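Local coordinates for protein blue-light-activated histidine kinase 2 (Erythrobacter litoralis HTCC2594, PDB 4R38) that senses blue light through a flavin-binding LOV domain, the part described here, and acts as a histidine kinase involved in light-increased bacterial virulence, at residues 74-79 with 87-92; 105-110 with 118-123. All blocks are in the same frame, centred on the assembly; numbering follows the deposited sequence.

Contact 1: 74-79 with 87-92. With RBF (riboflavin), chain E.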
loop_
_atom_site.group_PDB
_atom_site.type_symbol
_atom_site.label_atom_id
_atom_site.label_comp_id
_atom_site.label_asym_id
_atom_site.label_seq_id
_atom_site.Cartn_x
_atom_site.Cartn_y
_atom_site.Cartn_z
ATOM N N VAL A 74 -4.494 9.888 -4.436
ATOM C CA VAL A 74 -4.305 9.643 -3.013
ATOM C C VAL A 74 -5.660 9.742 -2.315
ATOM O O VAL A 74 -5.978 8.907 -1.475
ATOM C CB VAL A 74 -3.289 10.659 -2.390
ATOM C CG1 VAL A 74 -3.315 10.605 -0.872
ATOM C CG2 VAL A 74 -1.874 10.338 -2.891
ATOM N N GLU A 75 -6.467 10.738 -2.678
ATOM C CA GLU A 75 -7.780 10.880 -2.029
ATOM C C GLU A 75 -8.761 9.739 -2.383
ATOM O O GLU A 75 -9.574 9.335 -1.552
ATOM C CB GLU A 75 -8.381 12.271 -2.288
ATOM C CG GLU A 75 -9.810 12.473 -1.792
ATOM C CD GLU A 75 -10.069 11.993 -0.347
ATOM O OE1 GLU A 75 -9.134 11.931 0.504
ATOM O OE2 GLU A 75 -11.243 11.683 -0.064
ATOM N N ARG A 76 -8.671 9.188 -3.591
ATOM C CA ARG A 76 -9.484 8.003 -3.917
ATOM C C ARG A 76 -9.144 6.813 -3.003
ATOM O O ARG A 76 -10.031 6.107 -2.508
ATOM C CB ARG A 76 -9.337 7.687 -5.404
ATOM C CG ARG A 76 -10.076 8.724 -6.251
ATOM C CD ARG A 76 -10.258 8.328 -7.702
ATOM N NE ARG A 76 -8.984 8.210 -8.404
ATOM C CZ ARG A 76 -8.335 9.207 -8.996
ATOM N NH1 ARG A 76 -8.812 10.447 -8.975
ATOM N NH2 ARG A 76 -7.182 8.960 -9.602
ATOM N N LEU A 77 -7.853 6.601 -2.779
ATOM C CA LEU A 77 -7.375 5.625 -1.848
ATOM C C LEU A 77 -7.860 5.876 -0.425
ATOM O O LEU A 77 -8.354 4.979 0.217
ATOM C CB LEU A 77 -5.858 5.558 -1.869
ATOM C CG LEU A 77 -5.162 5.107 -3.165
ATOM C CD1 LEU A 77 -3.640 5.080 -2.984
ATOM C CD2 LEU A 77 -5.636 3.787 -3.636
ATOM N N ALA A 78 -7.675 7.092 0.082
ATOM C CA ALA A 78 -8.137 7.392 1.431
ATOM C C ALA A 78 -9.637 7.184 1.565
ATOM O O ALA A 78 -10.106 6.684 2.581
ATOM C CB ALA A 78 -7.772 8.829 1.810
ATOM N N LYS A 79 -10.399 7.608 0.567
ATOM C CA LYS A 79 -11.854 7.467 0.614
ATOM C C LYS A 79 -12.256 5.993 0.698
ATOM O O LYS A 79 -13.124 5.600 1.493
ATOM C CB LYS A 79 -12.476 8.105 -0.630
ATOM C CG LYS A 79 -13.987 8.265 -0.562
ATOM C CD LYS A 79 -14.539 8.914 -1.826
ATOM C CE LYS A 79 -16.059 9.013 -1.785
ATOM N NZ LYS A 79 -16.556 9.770 -0.596
ATOM N N VAL A 87 -10.492 -0.780 -3.929
ATOM C CA VAL A 87 -10.075 0.260 -4.834
ATOM C C VAL A 87 -8.851 -0.164 -5.639
ATOM O O VAL A 87 -8.035 -0.960 -5.185
ATOM C CB VAL A 87 -9.733 1.559 -4.036
ATOM C CG1 VAL A 87 -8.516 1.338 -3.151
ATOM C CG2 VAL A 87 -9.537 2.744 -4.954
ATOM N N GLU A 88 -8.745 0.392 -6.837
ATOM C CA GLU A 88 -7.622 0.152 -7.718
ATOM C C GLU A 88 -7.173 1.518 -8.273
ATOM O O GLU A 88 -8.002 2.291 -8.735
ATOM C CB GLU A 88 -8.094 -0.823 -8.804
ATOM C CG GLU A 88 -7.109 -1.159 -9.884
ATOM C CD GLU A 88 -7.566 -2.380 -10.688
ATOM O OE1 GLU A 88 -8.781 -2.678 -10.696
ATOM O OE2 GLU A 88 -6.712 -3.045 -11.299
ATOM N N GLU A 89 -5.875 1.825 -8.175
ATOM C CA GLU A 89 -5.291 3.087 -8.638
ATOM C C GLU A 89 -3.852 2.851 -9.082
ATOM O O GLU A 89 -3.133 2.064 -8.468
ATOM C CB GLU A 89 -5.239 4.142 -7.516
ATOM C CG GLU A 89 -6.572 4.694 -7.052
ATOM C CD GLU A 89 -7.247 5.566 -8.091
ATOM O OE1 GLU A 89 -6.534 6.218 -8.895
ATOM O OE2 GLU A 89 -8.499 5.595 -8.097
ATOM N N THR A 90 -3.425 3.559 -10.128
ATOM C CA THR A 90 -2.015 3.608 -10.494
ATOM C C THR A 90 -1.405 4.907 -9.963
ATOM O O THR A 90 -1.822 5.990 -10.351
ATOM C CB THR A 90 -1.848 3.505 -12.004
ATOM O OG1 THR A 90 -2.481 2.299 -12.456
ATOM C CG2 THR A 90 -0.373 3.481 -12.392
ATOM N N ILE A 91 -0.414 4.780 -9.085
ATOM C CA ILE A 91 0.102 5.912 -8.313
ATOM C C ILE A 91 1.635 5.971 -8.438
ATOM O O ILE A 91 2.308 4.943 -8.518
ATOM C CB ILE A 91 -0.349 5.778 -6.840
ATOM C CG1 ILE A 91 -0.120 7.069 -6.065
ATOM C CG2 ILE A 91 0.318 4.552 -6.176
ATOM C CD1 ILE A 91 -0.752 7.065 -4.676
ATOM N N TYR A 92 2.190 7.167 -8.508
ATOM C CA TYR A 92 3.637 7.326 -8.601
ATOM C C TYR A 92 4.301 7.183 -7.240
ATOM O O TYR A 92 3.958 7.876 -6.283
ATOM C CB TYR A 92 3.991 8.680 -9.215
ATOM C CG TYR A 92 5.386 8.725 -9.816
ATOM C CD1 TYR A 92 5.626 8.216 -11.088
ATOM C CD2 TYR A 92 6.459 9.265 -9.114
ATOM C CE1 TYR A 92 6.895 8.260 -11.649
ATOM C CE2 TYR A 92 7.741 9.294 -9.666
ATOM C CZ TYR A 92 7.943 8.803 -10.934
ATOM O OH TYR A 92 9.205 8.833 -11.493
HETATM N N1 RBF E . 0.141 3.872 -1.177
HETATM C C2 RBF E . 1.206 3.929 -2.018
HETATM O O2 RBF E . 1.607 5.006 -2.417
HETATM N N3 RBF E . 1.810 2.768 -2.415
HETATM C C4 RBF E . 1.445 1.562 -1.927
HETATM O O4 RBF E . 2.019 0.513 -2.301
HETATM C C4A RBF E . 0.384 1.474 -0.991
HETATM N N5 RBF E . -0.013 0.306 -0.421
HETATM C C5A RBF E . -1.018 0.282 0.470
HETATM C C6 RBF E . -1.468 -0.928 1.069
HETATM C C7 RBF E . -2.499 -0.948 2.005
HETATM C C7M RBF E . -2.898 -2.330 2.581
HETATM C C8 RBF E . -3.132 0.246 2.351
HETATM C C8M RBF E . -4.288 0.347 3.347
HETATM C C9 RBF E . -2.726 1.418 1.777
HETATM C C9A RBF E . -1.670 1.481 0.821
HETATM N N10 RBF E . -1.272 2.698 0.295
HETATM C C10 RBF E . -0.239 2.715 -0.631
HETATM C "C1'" RBF E . -1.964 3.959 0.566
HETATM C "C2'" RBF E . -1.426 4.823 1.701
HETATM O "O2'" RBF E . -1.040 3.994 2.720
HETATM C "C3'" RBF E . -2.526 5.773 2.164
HETATM O "O3'" RBF E . -3.589 5.041 2.706
HETATM C "C4'" RBF E . -3.069 6.618 1.014
HETATM O "O4'" RBF E . -2.058 7.401 0.436
HETATM C "C5'" RBF E . -4.190 7.530 1.497
HETATM O "O5'" RBF E . -3.719 8.377 2.531
#
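Arg76 and Glu89 form a two-pronged salt bridge. Arg76 grips the carboxylate side-on: NE bonds Glu89 OE2 at 2.7 Å and NH2 bonds Glu89 OE1 at 2.9 Å. Both oxygens lie close to the guanidinium plane. The two flat groups are nonetheless turned 46° against each other, and NE meets OE2 from above the carboxylate plane. A bend in the Glu89 chain (chi2 -69°) swings CD out of line, while the two side chains cross at about a right angle.

The apolar contacts centre on Leu77. Its CD2 touches Glu89 CG at 3.7 Å, so the aliphatic part of the glutamate is packed while its carboxylate is bonded. The same CD2 meets Val87 CG1 at 3.8 Å, and CD1 meets Ile91 CD1. Val74 CG2 reaches that Ile91 CD1 too, at 3.9 Å.

Riboflavin adjoins this layer. Val74 CG1 lies 3.7 Å from RBF O4', and Ala78 CB packs on C5' of the ribityl chain. Ile91 CD1 lies near RBF O2.

Segment 74-79, on helix 71-82, runs nearly antiparallel to 87-92, which lies on strand 87-94, an outermost strand of the PAS sheet. Leu77 also reaches Leu105 on the adjacent strand 100-109.

Contact 2: 105-110 with 118-123. With RBF (riboflavin), chain E.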
loop_
_atom_site.group_PDB
_atom_site.type_symbol
_atom_site.label_atom_id
_atom_site.label_comp_id
_atom_site.label_asym_id
_atom_site.label_seq_id
_atom_site.Cartn_x
_atom_site.Cartn_y
_atom_site.Cartn_z
ATOM N N LEU A 105 -1.772 -0.322 -7.724
ATOM C CA LEU A 105 -2.170 -0.817 -6.427
ATOM C C LEU A 105 -3.620 -1.294 -6.489
ATOM O O LEU A 105 -4.486 -0.610 -7.033
ATOM C CB LEU A 105 -2.022 0.327 -5.411
ATOM C CG LEU A 105 -2.452 0.129 -3.962
ATOM C CD1 LEU A 105 -1.606 -0.887 -3.207
ATOM C CD2 LEU A 105 -2.394 1.489 -3.246
ATOM N N LEU A 106 -3.869 -2.483 -5.965
ATOM C CA LEU A 106 -5.218 -2.998 -5.781
ATOM C C LEU A 106 -5.354 -3.339 -4.324
ATOM O O LEU A 106 -4.591 -4.149 -3.810
ATOM C CB LEU A 106 -5.468 -4.278 -6.585
ATOM C CG LEU A 106 -5.381 -4.134 -8.084
ATOM C CD1 LEU A 106 -3.950 -4.340 -8.531
ATOM C CD2 LEU A 106 -6.292 -5.167 -8.723
ATOM N N MET A 107 -6.337 -2.769 -3.652
ATOM C CA MET A 107 -6.488 -3.090 -2.254
ATOM C C MET A 107 -7.935 -3.055 -1.825
ATOM O O MET A 107 -8.821 -2.649 -2.569
ATOM C CB MET A 107 -5.634 -2.131 -1.413
ATOM C CG MET A 107 -6.172 -0.746 -1.406
ATOM S SD MET A 107 -5.309 0.391 -0.315
ATOM C CE MET A 107 -6.364 1.836 -0.373
ATOM N N GLY A 108 -8.164 -3.560 -0.625
ATOM C CA GLY A 108 -9.491 -3.630 -0.071
ATOM C C GLY A 108 -9.496 -4.383 1.244
ATOM O O GLY A 108 -8.455 -4.811 1.740
ATOM N N PRO A 109 -10.682 -4.529 1.822
ATOM C CA PRO A 109 -10.831 -5.238 3.092
ATOM C C PRO A 109 -10.287 -6.652 2.973
ATOM O O PRO A 109 -10.559 -7.353 1.978
ATOM C CB PRO A 109 -12.346 -5.283 3.293
ATOM C CG PRO A 109 -12.866 -4.149 2.503
ATOM C CD PRO A 109 -11.974 -4.048 1.306
ATOM N N LEU A 110 -9.498 -7.046 3.966
ATOM C CA LEU A 110 -9.024 -8.425 4.090
ATOM C C LEU A 110 -10.166 -9.396 4.318
ATOM O O LEU A 110 -10.121 -10.528 3.846
ATOM C CB LEU A 110 -8.036 -8.534 5.257
ATOM C CG LEU A 110 -7.372 -9.886 5.509
ATOM C CD1 LEU A 110 -6.577 -10.342 4.294
ATOM C CD2 LEU A 110 -6.473 -9.781 6.739
ATOM N N ARG A 118 -11.217 -4.125 10.098
ATOM C CA ARG A 118 -9.973 -3.784 10.756
ATOM C C ARG A 118 -8.757 -3.843 9.843
ATOM O O ARG A 118 -7.827 -3.090 10.008
ATOM C CB ARG A 118 -9.773 -4.741 11.927
ATOM C CG ARG A 118 -8.437 -4.625 12.588
ATOM C CD ARG A 118 -8.435 -5.331 13.933
ATOM N NE ARG A 118 -7.312 -4.797 14.663
ATOM C CZ ARG A 118 -7.385 -4.076 15.776
ATOM N NH1 ARG A 118 -8.547 -3.881 16.411
ATOM N NH2 ARG A 118 -6.260 -3.625 16.292
ATOM N N TYR A 119 -8.753 -4.788 8.911
ATOM C CA TYR A 119 -7.576 -5.023 8.097
ATOM C C TYR A 119 -7.832 -4.772 6.621
ATOM O O TYR A 119 -8.899 -5.094 6.095
ATOM C CB TYR A 119 -7.119 -6.473 8.258
ATOM C CG TYR A 119 -6.759 -6.867 9.682
ATOM C CD1 TYR A 119 -5.512 -6.537 10.225
ATOM C CD2 TYR A 119 -7.671 -7.527 10.481
ATOM C CE1 TYR A 119 -5.188 -6.921 11.533
ATOM C CE2 TYR A 119 -7.357 -7.908 11.764
ATOM C CZ TYR A 119 -6.123 -7.582 12.296
ATOM O OH TYR A 119 -5.831 -7.964 13.595
ATOM N N PHE A 120 -6.811 -4.248 5.965
ATOM C CA PHE A 120 -6.852 -4.007 4.529
ATOM C C PHE A 120 -5.679 -4.762 3.963
ATOM O O PHE A 120 -4.608 -4.784 4.557
ATOM C CB PHE A 120 -6.726 -2.519 4.219
ATOM C CG PHE A 120 -7.974 -1.897 3.637
ATOM C CD1 PHE A 120 -7.941 -1.285 2.399
ATOM C CD2 PHE A 120 -9.164 -1.914 4.337
ATOM C CE1 PHE A 120 -9.084 -0.728 1.863
ATOM C CE2 PHE A 120 -10.315 -1.354 3.791
ATOM C CZ PHE A 120 -10.263 -0.757 2.570
ATOM N N VAL A 121 -5.889 -5.370 2.801
ATOM C CA VAL A 121 -4.826 -6.026 2.070
ATOM C C VAL A 121 -4.690 -5.344 0.734
ATOM O O VAL A 121 -5.684 -4.872 0.166
ATOM C CB VAL A 121 -5.120 -7.558 1.845
ATOM C CG1 VAL A 121 -6.401 -7.780 1.046
ATOM C CG2 VAL A 121 -3.942 -8.251 1.152
ATOM N N GLY A 122 -3.452 -5.265 0.253
ATOM C CA GLY A 122 -3.140 -4.645 -1.024
ATOM C C GLY A 122 -2.064 -5.432 -1.763
ATOM O O GLY A 122 -1.173 -6.018 -1.139
ATOM N N ILE A 123 -2.167 -5.482 -3.088
ATOM C CA ILE A 123 -1.046 -5.935 -3.898
ATOM C C ILE A 123 -0.559 -4.776 -4.736
ATOM O O ILE A 123 -1.330 -3.859 -5.066
ATOM C CB ILE A 123 -1.386 -7.135 -4.805
ATOM C CG1 ILE A 123 -2.510 -6.771 -5.771
ATOM C CG2 ILE A 123 -1.731 -8.330 -3.939
ATOM C CD1 ILE A 123 -2.768 -7.847 -6.796
HETATM N N1 RBF E . 0.141 3.872 -1.177
HETATM C C2 RBF E . 1.206 3.929 -2.018
HETATM O O2 RBF E . 1.607 5.006 -2.417
HETATM N N3 RBF E . 1.810 2.768 -2.415
HETATM C C4 RBF E . 1.445 1.562 -1.927
HETATM O O4 RBF E . 2.019 0.513 -2.301
HETATM C C4A RBF E . 0.384 1.474 -0.991
HETATM N N5 RBF E . -0.013 0.306 -0.421
HETATM C C5A RBF E . -1.018 0.282 0.470
HETATM C C6 RBF E . -1.468 -0.928 1.069
HETATM C C7 RBF E . -2.499 -0.948 2.005
HETATM C C7M RBF E . -2.898 -2.330 2.581
HETATM C C8 RBF E . -3.132 0.246 2.351
HETATM C C8M RBF E . -4.288 0.347 3.347
HETATM C C9 RBF E . -2.726 1.418 1.777
HETATM C C9A RBF E . -1.670 1.481 0.821
HETATM N N10 RBF E . -1.272 2.698 0.295
HETATM C C10 RBF E . -0.239 2.715 -0.631
HETATM C "C1'" RBF E . -1.964 3.959 0.566
HETATM C "C2'" RBF E . -1.426 4.823 1.701
HETATM O "O2'" RBF E . -1.040 3.994 2.720
HETATM C "C3'" RBF E . -2.526 5.773 2.164
HETATM O "O3'" RBF E . -3.589 5.041 2.706
HETATM C "C4'" RBF E . -3.069 6.618 1.014
HETATM O "O4'" RBF E . -2.058 7.401 0.436
HETATM C "C5'" RBF E . -4.190 7.530 1.497
HETATM O "O5'" RBF E . -3.719 8.377 2.531
#
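The beta hairpin of strands 100-109 and 119-128 joins 105-110 to 118-123, with Met107 facing Gly122 and Gly108 paired with Val121. Leu106 and Ile123 exchange two backbone hydrogen bonds, as do Gly108 and Val121. Leu110 N adds a bond to Tyr119 O at 2.9 Å, with the donor well above the carbonyl plane.

Phe120 lays one ring face over the backbone of Gly108 and Pro109. Gly108 CA makes a CH-pi contact, 3.9 Å from the ring centroid. Pro109 CD touches Phe120 CZ at 3.9 Å, and the two side chains lie side by side. Met107 SD comes to the ring edge, 4.1 Å from Phe120 CD1, a Met-aromatic contact.

In the LOV fold this part of the sheet lines the flavin pocket. Met107 SD lies 3.4 Å from RBF C8. Chi1 of Leu105 (176°) sets CG anti to the backbone N. Leu105 CD1 approaches RBF N5 at 3.4 Å. Leu105 CD2 meets RBF C4A and C10 at 3.6 Å. Phe120 O and Gly122 N lie near RBF C7M.

Leu106 and Ile123 project to the other side of the sheet, where Leu106 CD1 meets Ile123 CG1. Leu110 CD1 packs on Val121 CB, and its CD2 lies 3.7 Å from Tyr119 CB.

Both contacts border the riboflavin pocket and are partly buried: five of eleven touching residues are buried in contact 2, two of six in contact 1. Contact 1 sets a helix against an outermost strand, and contact 2 joins two strands inside the sheet. Backbone pairing joins the contacts: Glu89 O lies 2.8 Å from Leu105 N, a probable hydrogen bond. Leu77 O also packs on Met107 CE. Contact 1 has an exposed arginine in its salt bridge and an apolar layer beneath in which Leu77 and Ile91 are buried. Contact 2 depends on backbone hydrogen bonds, with a buried aromatic and sulfur cluster. Contact 1 meets the ribityl chain and O2, contact 2 the ring system, from C4A, C10 and N5 to the methyl groups.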